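Local coordinates for protein putative methyltransferase (Porphyromonas gingivalis, PDB 3LL7) that probably transfers a methyl group from S-adenosylmethionine to an acceptor that has not been identified, being a putative methyltransferase, at residues Y86-I91 with L111-S116; K96-T101 with K160-D165; Y166-P171 with L206-P211; Q226-V231 with K238-R243. All blocks are in the same frame, centred on the assembly; numbering follows the deposited sequence. Where two conformers were deposited one is given.

Contact 1 of 4, residues Y86-I91 with L111-S116; sequences YKSRFI and LMSKAS
Ser-88 presents its CB to Ser-113 OG at 3.5 Å, while both hydroxyls have closer polar partners. Ser-88 OG bonds to Ser-85 O and Ser-113 OG to Ala-110 O, each within its own part of the chain, and a water that donates to both bridges the gap between them. The Ser-88 carbonyl oxygen is gripped twice: Ile-91 N reaches it from one face of its plane at 3.1 Å, and Lys-114 NZ from the opposite face at 3.0 Å, lying 39° out of that plane. In the Rossmann-like fold of class I methyltransferases this joins the loop leading into strand 96-99 to the end of helix 106-112, which follows that strand. Ile-91 then supplies a second carbonyl, its O lying 2.8 Å from Lys-114 NZ. The lysine reaches both because its chain curls at chi2, chi3 (-79°) and chi4 (-58°), the last turning NZ back over the 88-91 turn; a second water links NZ to Ser-88 OG. The isoleucine side chain splits its contacts by branch. CG1 lies 3.7 Å from Leu-111 CD2, the two side chains crossing at a slant, and CG2 packs against Ala-115 CB at 4.1 Å.

Contact 2 of 4, residues K96-T101 with K160-D165; sequences KVVDLT and KTFHPD
Asp-165 meets both the backbone N and the backbone O of Lys-96, once with its carboxylate and once with its own N. Lys-96 N donates to Asp-165 OD2 at 2.8 Å, with an N-H...O angle of 159° and on the anti lone pair of the carboxylate, while Lys-96 O accepts only a weak, bent bond (126°) from Asp-165 N at 2.9 Å. The setting is a Rossmann-like methyltransferase domain, at the end of the beta-alpha-beta crossover made by strand 144-149, helix 156-162 and strand 166-173. His-163 leaves the helix with positive phi, and Pro-164 and Asp-165 lead into strand 166-173, whose parallel neighbour, strand 96-99, receives the contact. Lys-96 CD lies over one face of the Phe-162 ring, 4.1 Å from the ring centroid in a CH-pi contact offset toward the rim. At the edge, near the ring plane, come Val-97 O and Val-98 CG2, the latter 3.7 Å from Phe-162 CD2. The same Val-98 methyl also touches Pro-164 CG at 3.7 Å, so one branch packs against both ring side chains. Farther along the strand, Asp-99 OD1 accepts from Thr-101 N in an Asx turn. Beyond the phenyl ring, Lys-96 bends at chi3 (-78°), which carries CE toward the His-163 carbonyl; NZ makes weak bonds to Phe-162 O and His-163 O, and donates to a water at 2.7 Å that in turn donates to His-163 O.

Contact 3 of 4, residues Y166-P171 with L206-P211; sequences YIYVDP and LAKLSP
Leu-206 bonds to the residues on either side of Tyr-168, its N to Ile-167 O at 2.8 Å and its O to Val-169 N at 3.0 Å; Lys-208 N continues the pairing to Val-169 O at 2.9 Å. The strand axes lie 15° apart, which makes the pair parallel, and the bridges Tyr-168/Leu-206 and Val-169/Ala-207 fix its register. On one face Tyr-168 CD1 packs against Leu-206 CD2 at 3.9 Å; on the other Val-169 CG1 meets Ala-207 CB at 3.8 Å. Just after Val-169, Asp-170 lies beside Lys-208 and forms a salt bridge, NZ approaching OD2 at 3.1 Å from above the carboxylate plane, 55° out of it. The lysine chain runs past Tyr-168 OH, which touches its CD at 3.3 Å. Further partners are consistent with these groups being held in place: Asp-107 bonds Tyr-168 OH, Ser-79 bonds Lys-208 NZ, and Thr-101 OG1 bonds Asp-170 N. A 1,2-ethanediol about 3 Å from the Asp-170 side chain, probably from the crystallisation liquor, may mark a pocket. Asp-Pro matches only the first two residues of methyltransferase motif IV. Helix 191-198 packs on Val-169 and Leu-209, while strands 96-99 and 236-244 flank the pair in the sheet.

Contact 4 of 4, residues Q226-V231 with K238-R243; sequences QELHVV and KELLVR
Glu-227 and Arg-243 form the main polar contact on one face of this antiparallel hairpin, which supplies the antiparallel end of the class I methyltransferase strand order, with strand 258-263 continuing the sheet. Arg-243 NE donates to Glu-227 OE2 at 2.8 Å, nearly straight at 171° and on the anti lone pair. The oxygen lies in the guanidinium plane although carboxylate and guanidinium planes stand 88° apart, and Gln-226 CB sits over one face of the guanidinium. The other carboxylate oxygen, OE1, accepts from His-229 NE2 at 2.8 Å, in the imidazole plane; the other ring nitrogen, ND1, bonds Tyr-86 OH. Backbone bonds join the strands at alternate pairs, as in His-229 N to Leu-241 O at 2.7 Å. At the far end Lys-238 and Glu-239 both face Val-231 in a classic beta bulge: Val-231 O takes Lys-238 N at 2.8 Å and Glu-239 N only weakly, at 3.4 Å. Apolar packing fills the other face, where Leu-228 CG touches Val-242 CG2 at 3.9 Å and Val-230 CG1 lies 4.1 Å from Leu-240 CD2, against helix 215-221. Val-231 CG2 and Leu-241 CD1 meet on the Glu-227 side, at 4.0 Å. With separate donors at OE1 and OE2, Glu-227 is probably ionised, and its two bonds fix the tilt of the carboxylate between the arginine and the histidine.

In the fold
Contacts 3 and 4 are buried and form one continuous piece of the central sheet, since strand 204-209 of contact 3 pairs antiparallel with strand 236-244 of contact 4. Contacts 1 and 2 are only partly buried. Both involve the surroundings of strand 96-99, whose Val-97 packs against Ile-91, Met-112 and Ala-115. Contact 2 reaches contact 3 through neighbouring parallel strands, where Val-98 O meets Tyr-168 N and Leu-100 CD1 packs on Ile-167 CG2. Chemistry follows place: contacts 1 and 2 add water-linked lysine amines at the partly exposed edge, whereas 3 and 4 are built on regular backbone pairing with salt bridges. Contact 1 joins contact 4 through Lys-87 with Glu-239 and Phe-90 with His-229.

Contact 1 of 4, residues Y86-I91 with L111-S116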
loop_
_atom_site.group_PDB
_atom_site.type_symbol
_atom_site.label_atom_id
_atom_site.label_comp_id
_atom_site.label_asym_id
_atom_site.label_seq_id
_atom_site.Cartn_x
_atom_site.Cartn_y
_atom_site.Cartn_z
ATOM N N TYR A 86 -3.636 -8.343 3.816
ATOM C CA TYR A 86 -3.579 -8.939 2.468
ATOM C C TYR A 86 -2.400 -9.894 2.321
ATOM O O TYR A 86 -2.495 -10.922 1.662
ATOM C CB TYR A 86 -3.435 -7.839 1.406
ATOM C CG TYR A 86 -3.300 -8.347 -0.023
ATOM C CD1 TYR A 86 -4.412 -8.798 -0.736
ATOM C CD2 TYR A 86 -2.053 -8.360 -0.666
ATOM C CE1 TYR A 86 -4.298 -9.254 -2.041
ATOM C CE2 TYR A 86 -1.931 -8.791 -1.971
ATOM C CZ TYR A 86 -3.053 -9.253 -2.649
ATOM O OH TYR A 86 -2.947 -9.674 -3.919
ATOM N N LYS A 87 -1.278 -9.530 2.930
ATOM C CA LYS A 87 -0.080 -10.371 2.932
ATOM C C LYS A 87 -0.343 -11.766 3.477
ATOM O O LYS A 87 0.335 -12.719 3.074
ATOM C CB LYS A 87 1.029 -9.754 3.788
ATOM C CG LYS A 87 1.611 -8.484 3.217
ATOM C CD LYS A 87 2.502 -7.829 4.281
ATOM C CE LYS A 87 2.926 -6.446 3.821
ATOM N NZ LYS A 87 1.844 -5.428 3.977
ATOM N N SER A 88 -1.318 -11.901 4.375
ATOM C CA SER A 88 -1.564 -13.220 4.968
ATOM C C SER A 88 -1.968 -14.265 3.905
ATOM O O SER A 88 -1.776 -15.463 4.121
ATOM C CB SER A 88 -2.580 -13.159 6.117
ATOM O OG SER A 88 -3.888 -13.013 5.590
ATOM N N ARG A 89 -2.494 -13.804 2.765
ATOM C CA ARG A 89 -2.864 -14.696 1.662
ATOM C C ARG A 89 -1.678 -15.432 1.024
ATOM O O ARG A 89 -1.881 -16.442 0.350
ATOM C CB ARG A 89 -3.664 -13.957 0.577
ATOM C CG ARG A 89 -2.861 -12.946 -0.243
ATOM C CD ARG A 89 -2.247 -13.525 -1.508
ATOM N NE ARG A 89 -3.206 -13.617 -2.610
ATOM C CZ ARG A 89 -2.936 -14.214 -3.756
ATOM N NH1 ARG A 89 -1.740 -14.752 -3.936
ATOM N NH2 ARG A 89 -3.843 -14.269 -4.718
ATOM N N PHE A 90 -0.458 -14.925 1.220
ATOM C CA PHE A 90 0.759 -15.598 0.699
ATOM C C PHE A 90 1.230 -16.755 1.601
ATOM O O PHE A 90 2.048 -17.573 1.188
ATOM C CB PHE A 90 1.926 -14.622 0.523
ATOM C CG PHE A 90 1.724 -13.613 -0.574
ATOM C CD1 PHE A 90 2.187 -13.866 -1.866
ATOM C CD2 PHE A 90 1.051 -12.421 -0.319
ATOM C CE1 PHE A 90 2.004 -12.941 -2.886
ATOM C CE2 PHE A 90 0.856 -11.490 -1.336
ATOM C CZ PHE A 90 1.324 -11.751 -2.623
ATOM N N ILE A 91 0.675 -16.844 2.800
ATOM C CA ILE A 91 1.230 -17.732 3.820
ATOM C C ILE A 91 0.303 -18.907 4.129
ATOM O O ILE A 91 -0.772 -18.708 4.688
ATOM C CB ILE A 91 1.531 -16.941 5.134
ATOM C CG1 ILE A 91 2.292 -15.633 4.848
ATOM C CG2 ILE A 91 2.274 -17.837 6.185
ATOM C CD1 ILE A 91 3.662 -15.788 4.172
ATOM N N LEU A 111 1.530 -12.162 9.149
ATOM C CA LEU A 111 2.098 -13.466 8.762
ATOM C C LEU A 111 1.753 -14.558 9.764
ATOM O O LEU A 111 1.433 -15.687 9.384
ATOM C CB LEU A 111 3.615 -13.400 8.603
ATOM C CG LEU A 111 4.231 -12.360 7.662
ATOM C CD1 LEU A 111 5.745 -12.508 7.740
ATOM C CD2 LEU A 111 3.728 -12.498 6.234
HETATM N N MSE A 112 1.810 -14.208 11.043
HETATM C CA MSE A 112 1.513 -15.137 12.126
HETATM C C MSE A 112 0.020 -15.420 12.334
HETATM O O MSE A 112 -0.329 -16.297 13.127
HETATM C CB MSE A 112 2.132 -14.603 13.417
HETATM C CG MSE A 112 3.660 -14.571 13.411
HETATM SE SE MSE A 112 4.501 -16.293 13.170
HETATM C CE MSE A 112 3.706 -17.246 14.637
ATOM N N SER A 113 -0.858 -14.702 11.628
ATOM C CA SER A 113 -2.288 -15.068 11.586
ATOM C C SER A 113 -2.445 -16.413 10.900
ATOM O O SER A 113 -3.467 -17.073 11.056
ATOM C CB SER A 113 -3.154 -14.013 10.883
ATOM O OG SER A 113 -2.900 -13.965 9.480
ATOM N N LYS A 114 -1.428 -16.811 10.136
ATOM C CA LYS A 114 -1.469 -18.078 9.392
ATOM C C LYS A 114 -0.394 -19.065 9.858
ATOM O O LYS A 114 -0.670 -20.242 10.091
ATOM C CB LYS A 114 -1.308 -17.811 7.889
ATOM C CG LYS A 114 -2.408 -16.929 7.253
ATOM C CD LYS A 114 -3.764 -17.693 7.065
ATOM C CE LYS A 114 -3.769 -18.604 5.842
ATOM N NZ LYS A 114 -3.503 -17.922 4.508
ATOM N N ALA A 115 0.843 -18.574 9.968
ATOM C CA ALA A 115 1.993 -19.388 10.343
ATOM C C ALA A 115 1.901 -19.809 11.805
ATOM O O ALA A 115 1.299 -19.107 12.613
ATOM C CB ALA A 115 3.273 -18.597 10.105
ATOM N N SER A 116 2.491 -20.952 12.137
ATOM C CA SER A 116 2.504 -21.440 13.522
ATOM C C SER A 116 3.777 -21.061 14.262
ATOM O O SER A 116 3.784 -20.996 15.491
ATOM C CB SER A 116 2.322 -22.962 13.574
ATOM O OG SER A 116 3.266 -23.618 12.732
HETATM O O HOH W 1 -5.129 -15.440 4.368
HETATM O O HOH W 2 -5.305 -14.008 8.241
#

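Contact 2 of 4, residues K96-T101 with K160-D165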
loop_
_atom_site.group_PDB
_atom_site.type_symbol
_atom_site.label_atom_id
_atom_site.label_comp_id
_atom_site.label_asym_id
_atom_site.label_seq_id
_atom_site.Cartn_x
_atom_site.Cartn_y
_atom_site.Cartn_z
ATOM N N LYS A 96 6.187 -21.957 8.801
ATOM C CA LYS A 96 7.247 -21.236 9.506
ATOM C C LYS A 96 7.616 -19.978 8.725
ATOM O O LYS A 96 7.738 -20.025 7.497
ATOM C CB LYS A 96 8.517 -22.099 9.615
ATOM C CG LYS A 96 8.413 -23.364 10.470
ATOM C CD LYS A 96 9.666 -24.240 10.325
ATOM C CE LYS A 96 9.668 -25.036 9.020
ATOM N NZ LYS A 96 10.653 -26.178 9.020
ATOM N N VAL A 97 7.804 -18.860 9.428
ATOM C CA VAL A 97 8.213 -17.598 8.795
ATOM C C VAL A 97 9.379 -16.898 9.515
ATOM O O VAL A 97 9.530 -17.002 10.717
ATOM C CB VAL A 97 7.014 -16.593 8.657
ATOM C CG1 VAL A 97 5.941 -17.148 7.695
ATOM C CG2 VAL A 97 6.416 -16.280 10.018
ATOM N N VAL A 98 10.204 -16.195 8.755
ATOM C CA VAL A 98 11.199 -15.298 9.323
ATOM C C VAL A 98 10.908 -13.908 8.752
ATOM O O VAL A 98 10.757 -13.769 7.547
ATOM C CB VAL A 98 12.651 -15.729 8.957
ATOM C CG1 VAL A 98 13.693 -14.710 9.455
ATOM C CG2 VAL A 98 12.966 -17.098 9.545
ATOM N N ASP A 99 10.820 -12.903 9.622
ATOM C CA ASP A 99 10.740 -11.502 9.214
ATOM C C ASP A 99 12.076 -10.817 9.520
ATOM O O ASP A 99 12.417 -10.619 10.689
ATOM C CB ASP A 99 9.600 -10.837 9.989
ATOM C CG ASP A 99 9.386 -9.383 9.620
ATOM O OD1 ASP A 99 10.261 -8.729 9.013
ATOM O OD2 ASP A 99 8.288 -8.890 9.949
ATOM N N LEU A 100 12.808 -10.457 8.466
ATOM C CA LEU A 100 14.192 -9.983 8.555
ATOM C C LEU A 100 14.329 -8.542 8.987
ATOM O O LEU A 100 15.422 -8.125 9.432
ATOM C CB LEU A 100 14.895 -10.124 7.209
ATOM C CG LEU A 100 15.068 -11.515 6.595
ATOM C CD1 LEU A 100 15.831 -11.357 5.284
ATOM C CD2 LEU A 100 15.786 -12.516 7.513
ATOM N N THR A 101 13.282 -7.755 8.786
ATOM C CA THR A 101 13.416 -6.313 8.884
ATOM C C THR A 101 12.614 -5.748 10.049
ATOM O O THR A 101 12.754 -4.571 10.394
ATOM C CB THR A 101 13.036 -5.625 7.551
ATOM O OG1 THR A 101 11.902 -6.289 6.968
ATOM C CG2 THR A 101 14.214 -5.690 6.572
ATOM N N LYS A 160 19.052 -20.399 8.574
ATOM C CA LYS A 160 19.251 -21.566 7.692
ATOM C C LYS A 160 18.836 -22.879 8.344
ATOM O O LYS A 160 18.219 -23.718 7.693
ATOM C CB LYS A 160 20.688 -21.646 7.173
ATOM C CG LYS A 160 21.052 -20.454 6.317
ATOM C CD LYS A 160 22.507 -20.478 5.899
ATOM C CE LYS A 160 22.854 -19.167 5.220
ATOM N NZ LYS A 160 24.226 -19.192 4.665
ATOM N N THR A 161 19.167 -23.034 9.624
ATOM C CA THR A 161 18.750 -24.196 10.406
ATOM C C THR A 161 17.232 -24.278 10.559
ATOM O O THR A 161 16.646 -25.361 10.412
ATOM C CB THR A 161 19.443 -24.209 11.789
ATOM O OG1 THR A 161 20.860 -24.240 11.580
ATOM C CG2 THR A 161 19.013 -25.425 12.615
ATOM N N PHE A 162 16.604 -23.126 10.815
ATOM C CA PHE A 162 15.153 -23.034 10.929
ATOM C C PHE A 162 14.472 -23.516 9.655
ATOM O O PHE A 162 13.437 -24.180 9.717
ATOM C CB PHE A 162 14.737 -21.585 11.230
ATOM C CG PHE A 162 13.291 -21.420 11.627
ATOM C CD1 PHE A 162 12.711 -22.242 12.593
ATOM C CD2 PHE A 162 12.522 -20.403 11.059
ATOM C CE1 PHE A 162 11.374 -22.067 12.975
ATOM C CE2 PHE A 162 11.191 -20.215 11.440
ATOM C CZ PHE A 162 10.611 -21.051 12.389
ATOM N N HIS A 163 15.084 -23.196 8.514
ATOM C CA HIS A 163 14.563 -23.538 7.187
ATOM C C HIS A 163 13.092 -23.130 7.035
ATOM O O HIS A 163 12.230 -23.993 6.859
ATOM C CB HIS A 163 14.755 -25.034 6.883
ATOM C CG HIS A 163 14.763 -25.349 5.417
ATOM N ND1 HIS A 163 13.687 -25.088 4.591
ATOM C CD2 HIS A 163 15.722 -25.887 4.625
ATOM C CE1 HIS A 163 13.982 -25.457 3.358
ATOM N NE2 HIS A 163 15.210 -25.943 3.350
ATOM N N PRO A 164 12.795 -21.814 7.128
ATOM C CA PRO A 164 11.395 -21.380 7.104
ATOM C C PRO A 164 10.719 -21.605 5.750
ATOM O O PRO A 164 11.398 -21.710 4.717
ATOM C CB PRO A 164 11.506 -19.878 7.389
ATOM C CG PRO A 164 12.818 -19.511 6.758
ATOM C CD PRO A 164 13.711 -20.659 7.166
ATOM N N ASP A 165 9.392 -21.684 5.766
ATOM C CA ASP A 165 8.617 -21.775 4.529
ATOM C C ASP A 165 8.715 -20.432 3.822
ATOM O O ASP A 165 8.842 -20.378 2.602
ATOM C CB ASP A 165 7.169 -22.143 4.844
ATOM C CG ASP A 165 7.047 -23.535 5.446
ATOM O OD1 ASP A 165 7.164 -24.503 4.676
ATOM O OD2 ASP A 165 6.824 -23.667 6.674
HETATM O O HOH W 3 11.093 -26.702 6.445
#

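Contact 3 of 4, residues Y166-P171 with L206-P211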
loop_
_atom_site.group_PDB
_atom_site.type_symbol
_atom_site.label_atom_id
_atom_site.label_comp_id
_atom_site.label_asym_id
_atom_site.label_seq_id
_atom_site.Cartn_x
_atom_site.Cartn_y
_atom_site.Cartn_z
ATOM N N TYR A 166 8.700 -19.351 4.601
ATOM C CA TYR A 166 8.794 -17.999 4.041
ATOM C C TYR A 166 9.750 -17.064 4.762
ATOM O O TYR A 166 9.848 -17.070 5.995
ATOM C CB TYR A 166 7.425 -17.338 3.981
ATOM C CG TYR A 166 6.320 -18.223 3.497
ATOM C CD1 TYR A 166 5.993 -18.285 2.141
ATOM C CD2 TYR A 166 5.583 -18.998 4.397
ATOM C CE1 TYR A 166 4.957 -19.116 1.686
ATOM C CE2 TYR A 166 4.543 -19.811 3.957
ATOM C CZ TYR A 166 4.241 -19.865 2.604
ATOM O OH TYR A 166 3.201 -20.663 2.191
ATOM N N ILE A 167 10.480 -16.287 3.972
ATOM C CA ILE A 167 11.312 -15.215 4.486
ATOM C C ILE A 167 10.743 -13.895 3.958
ATOM O O ILE A 167 10.644 -13.686 2.736
ATOM C CB ILE A 167 12.808 -15.384 4.097
ATOM C CG1 ILE A 167 13.399 -16.613 4.806
ATOM C CG2 ILE A 167 13.607 -14.153 4.474
ATOM C CD1 ILE A 167 14.775 -17.010 4.341
ATOM N N TYR A 168 10.369 -13.026 4.890
ATOM C CA TYR A 168 9.772 -11.732 4.566
ATOM C C TYR A 168 10.778 -10.598 4.819
ATOM O O TYR A 168 11.499 -10.607 5.829
ATOM C CB TYR A 168 8.493 -11.543 5.386
ATOM C CG TYR A 168 7.851 -10.204 5.186
ATOM C CD1 TYR A 168 7.166 -9.902 4.004
ATOM C CD2 TYR A 168 7.962 -9.213 6.165
ATOM C CE1 TYR A 168 6.570 -8.626 3.831
ATOM C CE2 TYR A 168 7.404 -7.964 5.992
ATOM C CZ TYR A 168 6.720 -7.675 4.824
ATOM O OH TYR A 168 6.158 -6.433 4.676
ATOM N N VAL A 169 10.848 -9.649 3.887
ATOM C CA VAL A 169 11.743 -8.515 4.011
ATOM C C VAL A 169 11.061 -7.228 3.524
ATOM O O VAL A 169 10.393 -7.211 2.494
ATOM C CB VAL A 169 13.113 -8.804 3.296
ATOM C CG1 VAL A 169 12.923 -9.096 1.790
ATOM C CG2 VAL A 169 14.174 -7.715 3.579
ATOM N N ASP A 170 11.249 -6.158 4.278
ATOM C CA ASP A 170 10.713 -4.836 3.920
ATOM C C ASP A 170 11.882 -3.855 4.000
ATOM O O ASP A 170 12.124 -3.260 5.051
ATOM C CB ASP A 170 9.561 -4.486 4.894
ATOM C CG ASP A 170 9.032 -3.062 4.735
ATOM O OD1 ASP A 170 9.351 -2.393 3.730
ATOM O OD2 ASP A 170 8.299 -2.603 5.654
ATOM N N PRO A 171 12.629 -3.700 2.883
ATOM C CA PRO A 171 13.868 -2.919 2.931
ATOM C C PRO A 171 13.624 -1.422 3.095
ATOM O O PRO A 171 12.522 -0.931 2.821
ATOM C CB PRO A 171 14.554 -3.218 1.584
ATOM C CG PRO A 171 13.543 -3.880 0.729
ATOM C CD PRO A 171 12.503 -4.479 1.635
ATOM N N LEU A 206 9.342 -13.205 0.301
ATOM C CA LEU A 206 8.306 -12.184 -0.007
ATOM C C LEU A 206 8.901 -10.834 0.388
ATOM O O LEU A 206 9.271 -10.646 1.559
ATOM C CB LEU A 206 7.035 -12.449 0.803
ATOM C CG LEU A 206 5.833 -11.519 0.527
ATOM C CD1 LEU A 206 5.334 -11.644 -0.940
ATOM C CD2 LEU A 206 4.698 -11.743 1.534
ATOM N N ALA A 207 9.060 -9.943 -0.583
ATOM C CA ALA A 207 9.646 -8.629 -0.349
ATOM C C ALA A 207 8.588 -7.568 -0.560
ATOM O O ALA A 207 7.867 -7.592 -1.570
ATOM C CB ALA A 207 10.811 -8.384 -1.292
ATOM N N LYS A 208 8.490 -6.656 0.403
ATOM C CA LYS A 208 7.582 -5.525 0.287
ATOM C C LYS A 208 8.384 -4.333 -0.155
ATOM O O LYS A 208 9.345 -3.943 0.511
ATOM C CB LYS A 208 6.936 -5.212 1.639
ATOM C CG LYS A 208 6.086 -3.931 1.594
ATOM C CD LYS A 208 5.677 -3.578 3.030
ATOM C CE LYS A 208 5.762 -2.116 3.305
ATOM N NZ LYS A 208 5.451 -1.883 4.746
ATOM N N LEU A 209 7.982 -3.737 -1.273
ATOM C CA LEU A 209 8.748 -2.661 -1.888
ATOM C C LEU A 209 7.951 -1.373 -1.940
ATOM O O LEU A 209 6.717 -1.392 -1.950
ATOM C CB LEU A 209 9.169 -3.059 -3.298
ATOM C CG LEU A 209 9.980 -4.343 -3.459
ATOM C CD1 LEU A 209 10.132 -4.660 -4.948
ATOM C CD2 LEU A 209 11.343 -4.210 -2.791
ATOM N N SER A 210 8.664 -0.238 -1.956
ATOM C CA SER A 210 8.016 1.069 -2.087
ATOM C C SER A 210 7.189 1.204 -3.365
ATOM O O SER A 210 7.620 0.749 -4.412
ATOM C CB SER A 210 9.079 2.165 -2.104
ATOM O OG SER A 210 8.480 3.394 -2.471
ATOM N N PRO A 211 6.019 1.873 -3.296
ATOM C CA PRO A 211 5.293 2.185 -4.533
ATOM C C PRO A 211 6.061 3.099 -5.527
ATOM O O PRO A 211 5.595 3.296 -6.643
ATOM C CB PRO A 211 4.007 2.883 -4.047
ATOM C CG PRO A 211 3.989 2.815 -2.620
ATOM C CD PRO A 211 5.374 2.477 -2.113
HETATM O O HOH W 4 10.425 -1.505 1.090
#

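Contact 4 of 4, residues Q226-V231 with K238-R243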
loop_
_atom_site.group_PDB
_atom_site.type_symbol
_atom_site.label_atom_id
_atom_site.label_comp_id
_atom_site.label_asym_id
_atom_site.label_seq_id
_atom_site.Cartn_x
_atom_site.Cartn_y
_atom_site.Cartn_z
ATOM N N GLN A 226 8.338 -14.915 -9.045
ATOM C CA GLN A 226 7.201 -15.728 -9.466
ATOM C C GLN A 226 5.924 -14.928 -9.696
ATOM O O GLN A 226 5.071 -15.341 -10.466
ATOM C CB GLN A 226 6.917 -16.808 -8.430
ATOM C CG GLN A 226 8.061 -17.835 -8.314
ATOM C CD GLN A 226 8.315 -18.584 -9.607
ATOM O OE1 GLN A 226 7.386 -19.078 -10.258
ATOM N NE2 GLN A 226 9.588 -18.672 -9.992
ATOM N N GLU A 227 5.792 -13.811 -8.988
ATOM C CA GLU A 227 4.618 -12.928 -9.099
ATOM C C GLU A 227 4.947 -11.568 -8.504
ATOM O O GLU A 227 5.756 -11.478 -7.580
ATOM C CB GLU A 227 3.370 -13.536 -8.422
ATOM C CG GLU A 227 3.553 -13.967 -6.949
ATOM C CD GLU A 227 2.314 -14.660 -6.368
ATOM O OE1 GLU A 227 1.182 -14.351 -6.765
ATOM O OE2 GLU A 227 2.476 -15.546 -5.509
ATOM N N LEU A 228 4.303 -10.508 -9.006
ATOM C CA LEU A 228 4.462 -9.168 -8.450
ATOM C C LEU A 228 3.049 -8.593 -8.256
ATOM O O LEU A 228 2.227 -8.636 -9.165
ATOM C CB LEU A 228 5.320 -8.304 -9.407
ATOM C CG LEU A 228 5.716 -6.898 -8.940
ATOM C CD1 LEU A 228 6.962 -6.389 -9.631
ATOM C CD2 LEU A 228 4.523 -5.886 -9.166
ATOM N N HIS A 229 2.760 -8.084 -7.064
ATOM C CA HIS A 229 1.427 -7.567 -6.779
ATOM C C HIS A 229 1.532 -6.059 -6.567
ATOM O O HIS A 229 2.402 -5.599 -5.798
ATOM C CB HIS A 229 0.874 -8.197 -5.501
ATOM C CG HIS A 229 0.518 -9.648 -5.646
ATOM N ND1 HIS A 229 -0.668 -10.164 -5.180
ATOM C CD2 HIS A 229 1.186 -10.684 -6.208
ATOM C CE1 HIS A 229 -0.719 -11.457 -5.448
ATOM N NE2 HIS A 229 0.394 -11.795 -6.075
ATOM N N VAL A 230 0.654 -5.298 -7.220
ATOM C CA VAL A 230 0.586 -3.853 -6.998
ATOM C C VAL A 230 -0.635 -3.623 -6.137
ATOM O O VAL A 230 -1.772 -3.937 -6.561
ATOM C CB VAL A 230 0.454 -3.063 -8.328
ATOM C CG1 VAL A 230 0.328 -1.554 -8.044
ATOM C CG2 VAL A 230 1.641 -3.384 -9.232
ATOM N N VAL A 231 -0.413 -3.210 -4.893
ATOM C CA VAL A 231 -1.529 -3.224 -3.919
ATOM C C VAL A 231 -1.958 -1.811 -3.526
ATOM O O VAL A 231 -1.175 -1.062 -2.905
ATOM C CB VAL A 231 -1.140 -4.036 -2.649
ATOM C CG1 VAL A 231 -2.304 -4.095 -1.652
ATOM C CG2 VAL A 231 -0.674 -5.472 -3.037
ATOM N N LYS A 238 -0.117 1.434 -2.079
ATOM C CA LYS A 238 0.547 1.375 -0.771
ATOM C C LYS A 238 1.848 0.600 -0.829
ATOM O O LYS A 238 2.810 0.927 -0.104
ATOM C CB LYS A 238 -0.375 0.706 0.266
ATOM C CG LYS A 238 -1.593 1.527 0.688
ATOM C CD LYS A 238 -1.193 2.885 1.234
ATOM C CE LYS A 238 -2.391 3.616 1.801
ATOM N NZ LYS A 238 -1.979 4.959 2.297
ATOM N N GLU A 239 1.909 -0.433 -1.670
ATOM C CA GLU A 239 3.109 -1.250 -1.729
ATOM C C GLU A 239 3.142 -2.118 -2.989
ATOM O O GLU A 239 2.123 -2.373 -3.610
ATOM C CB GLU A 239 3.208 -2.155 -0.484
ATOM C CG GLU A 239 2.088 -3.156 -0.351
ATOM C CD GLU A 239 1.922 -3.689 1.086
ATOM O OE1 GLU A 239 1.951 -2.880 2.044
ATOM O OE2 GLU A 239 1.729 -4.914 1.243
ATOM N N LEU A 240 4.331 -2.573 -3.344
ATOM C CA LEU A 240 4.463 -3.654 -4.296
ATOM C C LEU A 240 4.923 -4.868 -3.490
ATOM O O LEU A 240 5.659 -4.733 -2.503
ATOM C CB LEU A 240 5.514 -3.335 -5.347
ATOM C CG LEU A 240 5.499 -2.018 -6.094
ATOM C CD1 LEU A 240 6.318 -2.239 -7.341
ATOM C CD2 LEU A 240 4.099 -1.518 -6.456
ATOM N N LEU A 241 4.476 -6.049 -3.885
ATOM C CA LEU A 241 4.917 -7.248 -3.199
ATOM C C LEU A 241 5.459 -8.163 -4.253
ATOM O O LEU A 241 4.830 -8.363 -5.299
ATOM C CB LEU A 241 3.741 -7.898 -2.498
ATOM C CG LEU A 241 3.172 -7.140 -1.320
ATOM C CD1 LEU A 241 1.831 -7.742 -0.916
ATOM C CD2 LEU A 241 4.158 -7.227 -0.143
ATOM N N VAL A 242 6.654 -8.687 -4.013
ATOM C CA VAL A 242 7.257 -9.598 -4.972
ATOM C C VAL A 242 7.530 -10.915 -4.267
ATOM O O VAL A 242 8.009 -10.912 -3.136
ATOM C CB VAL A 242 8.573 -9.020 -5.482
ATOM C CG1 VAL A 242 9.167 -9.941 -6.489
ATOM C CG2 VAL A 242 8.353 -7.645 -6.120
ATOM N N ARG A 243 7.180 -12.034 -4.899
ATOM C CA ARG A 243 7.546 -13.332 -4.344
ATOM C C ARG A 243 8.577 -13.998 -5.228
ATOM O O ARG A 243 8.401 -14.041 -6.455
ATOM C CB ARG A 243 6.324 -14.226 -4.184
ATOM C CG ARG A 243 6.651 -15.593 -3.516
ATOM C CD ARG A 243 5.381 -16.380 -3.257
ATOM N NE ARG A 243 4.741 -16.814 -4.499
ATOM C CZ ARG A 243 5.118 -17.891 -5.196
ATOM N NH1 ARG A 243 4.467 -18.232 -6.309
ATOM N NH2 ARG A 243 6.142 -18.644 -4.786
#